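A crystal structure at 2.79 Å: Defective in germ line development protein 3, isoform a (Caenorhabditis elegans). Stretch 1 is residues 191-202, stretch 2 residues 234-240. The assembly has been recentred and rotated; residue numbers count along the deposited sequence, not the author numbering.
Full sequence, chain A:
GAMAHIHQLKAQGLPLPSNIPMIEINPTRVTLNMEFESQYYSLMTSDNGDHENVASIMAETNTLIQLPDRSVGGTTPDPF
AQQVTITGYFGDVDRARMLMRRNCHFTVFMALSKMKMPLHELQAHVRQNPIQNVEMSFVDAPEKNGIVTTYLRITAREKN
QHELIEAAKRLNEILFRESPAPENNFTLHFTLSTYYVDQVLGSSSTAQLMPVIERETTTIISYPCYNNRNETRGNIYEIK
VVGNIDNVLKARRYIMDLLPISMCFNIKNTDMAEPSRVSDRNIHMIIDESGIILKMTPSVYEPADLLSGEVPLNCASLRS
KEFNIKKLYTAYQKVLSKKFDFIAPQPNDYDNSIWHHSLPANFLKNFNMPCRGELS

Stretch 1 (191-202) TLSTYYVDQVLG
Stretch 2 234-240: GNIYEIK

The two stretches meet as a short antiparallel β-pairing, extended by a helical segment that folds back to cover one face of the second strand. Strand 191-193 runs at 140° to strand 236-240, their axes approaching to 4.5 Å, and the contact buries 553 Å² in all. Both strands are extended (phi -80° to -119°, psi 108° to 156°). Leu192 and Tyr237 form the hydrogen-bonded pair, CA to CA 5.1 Å: Leu192 N donates to Tyr237 O at 2.8 Å, and Tyr237 N to Leu192 O at 2.7 Å. Non-hydrogen-bonded pairs flank it, Thr191 with Glu238 and Ser193 with Ile236, each at 4.8 Å between CA atoms. Here the strands are close enough for CA-H...O contacts, Thr191 CA to Tyr237 O at 3.5 Å and Ser193 CA to Asn235 O at 3.4 Å. Leu192 and Tyr237 share one face of the sheet, Thr191 and Glu238 the other.

Beyond Ser193 the chain turns sharply at Thr194 (phi/psi -38/-46), yet Thr194 N still donates to Asn235 O at 2.9 Å. Its p rotamer also brings Thr194 OG1 within 2.6 Å of Gly234 O, a hydrogen bond whose hydroxyl is less surely placed, and sets Thr194 CG2 3.5 Å from Tyr237 CB.

The helix that starts at Val197 presents that side chain (t) to Tyr237 (chi1 t, chi2 83°). Val197 CG2 lies over the ring face, 3.7 Å from the centroid of the Tyr237 ring and 17° off its normal, a CH-pi contact that suits a compact branched side chain. Leu201 (chi1 -90°, m; chi2 69°, p) packs alongside: Leu201 CD2 lies 3.6 Å from Tyr237 CE2, and Leu201 CD1 lies 3.4 Å from Ile239 CD1. Leu192 (t, p) and Ile239 (m, t) are likewise buried and apolar, with Leu192 CD2 4.5 Å from Ile239 CD1, while Tyr237 OH is satisfied elsewhere in the structure. Gly202, with phi 136°, ends the segment where a CB would jam against the preceding carbonyl.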

# COMPACT_ATOMS: atom_id res chain seq x y z
N THR A 191 -4.76 -8.89 2.22
CA THR A 191 -4.10 -9.15 3.49
C THR A 191 -3.63 -7.84 4.10
O THR A 191 -2.67 -7.23 3.62
CB THR A 191 -2.86 -10.04 3.33
OG1 THR A 191 -2.03 -9.51 2.29
CG2 THR A 191 -3.27 -11.46 3.00
N LEU A 192 -4.30 -7.43 5.16
CA LEU A 192 -3.95 -6.20 5.83
C LEU A 192 -3.19 -6.59 7.09
O LEU A 192 -3.34 -7.71 7.58
CB LEU A 192 -5.22 -5.44 6.23
CG LEU A 192 -5.01 -4.02 6.75
CD1 LEU A 192 -4.59 -3.13 5.58
CD2 LEU A 192 -6.29 -3.49 7.39
N SER A 193 -2.36 -5.69 7.59
CA SER A 193 -1.65 -5.96 8.83
C SER A 193 -2.66 -5.70 9.94
O SER A 193 -3.14 -4.57 10.09
CB SER A 193 -0.45 -5.03 8.98
OG SER A 193 0.65 -5.51 8.23
N THR A 194 -2.98 -6.72 10.72
CA THR A 194 -3.95 -6.57 11.80
C THR A 194 -3.84 -5.23 12.52
O THR A 194 -4.84 -4.56 12.76
CB THR A 194 -3.82 -7.70 12.81
OG1 THR A 194 -2.45 -7.82 13.20
CG2 THR A 194 -4.26 -9.02 12.20
N TYR A 195 -2.62 -4.84 12.84
CA TYR A 195 -2.37 -3.59 13.54
C TYR A 195 -3.25 -2.45 13.06
O TYR A 195 -3.82 -1.71 13.87
CB TYR A 195 -0.91 -3.15 13.36
CG TYR A 195 -0.51 -2.00 14.25
CD1 TYR A 195 0.18 -2.23 15.44
CD2 TYR A 195 -0.80 -0.67 13.89
CE1 TYR A 195 0.56 -1.18 16.27
CE2 TYR A 195 -0.43 0.40 14.72
CZ TYR A 195 0.26 0.13 15.91
OH TYR A 195 0.66 1.14 16.75
N TYR A 196 -3.37 -2.31 11.75
CA TYR A 196 -4.13 -1.21 11.15
C TYR A 196 -5.62 -1.43 10.99
O TYR A 196 -6.33 -0.55 10.49
CB TYR A 196 -3.50 -0.85 9.81
CG TYR A 196 -2.03 -0.53 9.90
CD1 TYR A 196 -1.08 -1.37 9.33
CD2 TYR A 196 -1.59 0.62 10.55
CE1 TYR A 196 0.28 -1.08 9.41
CE2 TYR A 196 -0.23 0.92 10.63
CZ TYR A 196 0.70 0.07 10.05
OH TYR A 196 2.04 0.36 10.11
N VAL A 197 -6.11 -2.58 11.42
CA VAL A 197 -7.53 -2.90 11.33
C VAL A 197 -8.39 -1.75 11.84
O VAL A 197 -9.36 -1.37 11.20
CB VAL A 197 -7.87 -4.17 12.13
CG1 VAL A 197 -9.38 -4.35 12.20
CG2 VAL A 197 -7.20 -5.40 11.49
N ASP A 198 -8.03 -1.20 13.00
CA ASP A 198 -8.82 -0.10 13.54
C ASP A 198 -8.82 1.14 12.65
O ASP A 198 -9.84 1.82 12.52
CB ASP A 198 -8.35 0.27 14.96
CG ASP A 198 -6.85 0.53 15.05
OD1 ASP A 198 -6.28 1.11 14.09
OD2 ASP A 198 -6.24 0.17 16.09
N GLN A 199 -7.68 1.42 12.00
CA GLN A 199 -7.54 2.59 11.13
C GLN A 199 -8.14 2.42 9.72
O GLN A 199 -8.55 3.41 9.10
CB GLN A 199 -6.06 2.96 11.02
CG GLN A 199 -5.78 4.27 10.30
CD GLN A 199 -4.30 4.48 9.99
OE1 GLN A 199 -3.44 4.28 10.84
NE2 GLN A 199 -4.01 4.89 8.75
N VAL A 200 -8.19 1.19 9.22
CA VAL A 200 -8.71 0.94 7.88
C VAL A 200 -10.20 0.59 7.87
O VAL A 200 -11.00 1.24 7.19
CB VAL A 200 -7.95 -0.21 7.18
CG1 VAL A 200 -8.54 -0.44 5.79
CG2 VAL A 200 -6.46 0.10 7.09
N LEU A 201 -10.56 -0.44 8.63
CA LEU A 201 -11.94 -0.89 8.71
C LEU A 201 -12.82 -0.03 9.61
O LEU A 201 -14.00 0.20 9.32
CB LEU A 201 -11.98 -2.34 9.20
CG LEU A 201 -11.95 -3.45 8.15
CD1 LEU A 201 -10.59 -3.51 7.48
CD2 LEU A 201 -12.27 -4.75 8.83
N GLY A 202 -12.25 0.42 10.71
CA GLY A 202 -12.99 1.23 11.66
C GLY A 202 -12.71 0.77 13.07
O GLY A 202 -12.16 -0.32 13.28
N GLY A 234 -2.88 -12.28 16.01
CA GLY A 234 -2.32 -12.50 14.69
C GLY A 234 -1.81 -11.21 14.08
O GLY A 234 -2.25 -10.12 14.46
N ASN A 235 -0.87 -11.33 13.13
CA ASN A 235 -0.29 -10.17 12.46
C ASN A 235 -0.93 -9.87 11.12
O ASN A 235 -0.93 -8.72 10.67
CB ASN A 235 1.21 -10.39 12.25
CG ASN A 235 2.00 -10.33 13.54
OD1 ASN A 235 2.86 -11.17 13.79
ND2 ASN A 235 1.71 -9.33 14.36
N ILE A 236 -1.48 -10.90 10.48
CA ILE A 236 -2.14 -10.77 9.18
C ILE A 236 -3.65 -10.87 9.34
O ILE A 236 -4.15 -11.79 9.99
CB ILE A 236 -1.66 -11.87 8.20
CG1 ILE A 236 -0.17 -11.71 7.89
CG2 ILE A 236 -2.47 -11.82 6.91
CD1 ILE A 236 0.20 -10.39 7.22
N TYR A 237 -4.37 -9.93 8.74
CA TYR A 237 -5.84 -9.88 8.80
C TYR A 237 -6.36 -10.00 7.38
O TYR A 237 -5.94 -9.24 6.51
CB TYR A 237 -6.27 -8.55 9.40
CG TYR A 237 -7.75 -8.40 9.72
CD1 TYR A 237 -8.29 -8.90 10.91
CD2 TYR A 237 -8.60 -7.70 8.86
CE1 TYR A 237 -9.62 -8.69 11.24
CE2 TYR A 237 -9.93 -7.48 9.18
CZ TYR A 237 -10.44 -7.98 10.37
OH TYR A 237 -11.76 -7.74 10.69
N GLU A 238 -7.29 -10.92 7.14
CA GLU A 238 -7.82 -11.10 5.79
C GLU A 238 -9.20 -10.49 5.57
O GLU A 238 -10.14 -10.74 6.33
CB GLU A 238 -7.87 -12.58 5.44
CG GLU A 238 -8.42 -12.87 4.05
N ILE A 239 -9.30 -9.67 4.52
CA ILE A 239 -10.54 -9.01 4.13
C ILE A 239 -10.98 -9.69 2.83
O ILE A 239 -10.24 -9.65 1.85
CB ILE A 239 -10.31 -7.51 3.82
CG1 ILE A 239 -9.79 -6.79 5.07
CG2 ILE A 239 -11.61 -6.86 3.35
CD1 ILE A 239 -9.48 -5.32 4.83
N LYS A 240 -12.17 -10.31 2.82
CA LYS A 240 -12.63 -10.97 1.60
C LYS A 240 -13.62 -10.12 0.80
O LYS A 240 -14.65 -9.68 1.32
CB LYS A 240 -13.28 -12.32 1.90
CG LYS A 240 -13.44 -13.16 0.64
CD LYS A 240 -13.88 -14.59 0.91
CE LYS A 240 -15.37 -14.69 1.15
NZ LYS A 240 -15.81 -16.12 1.08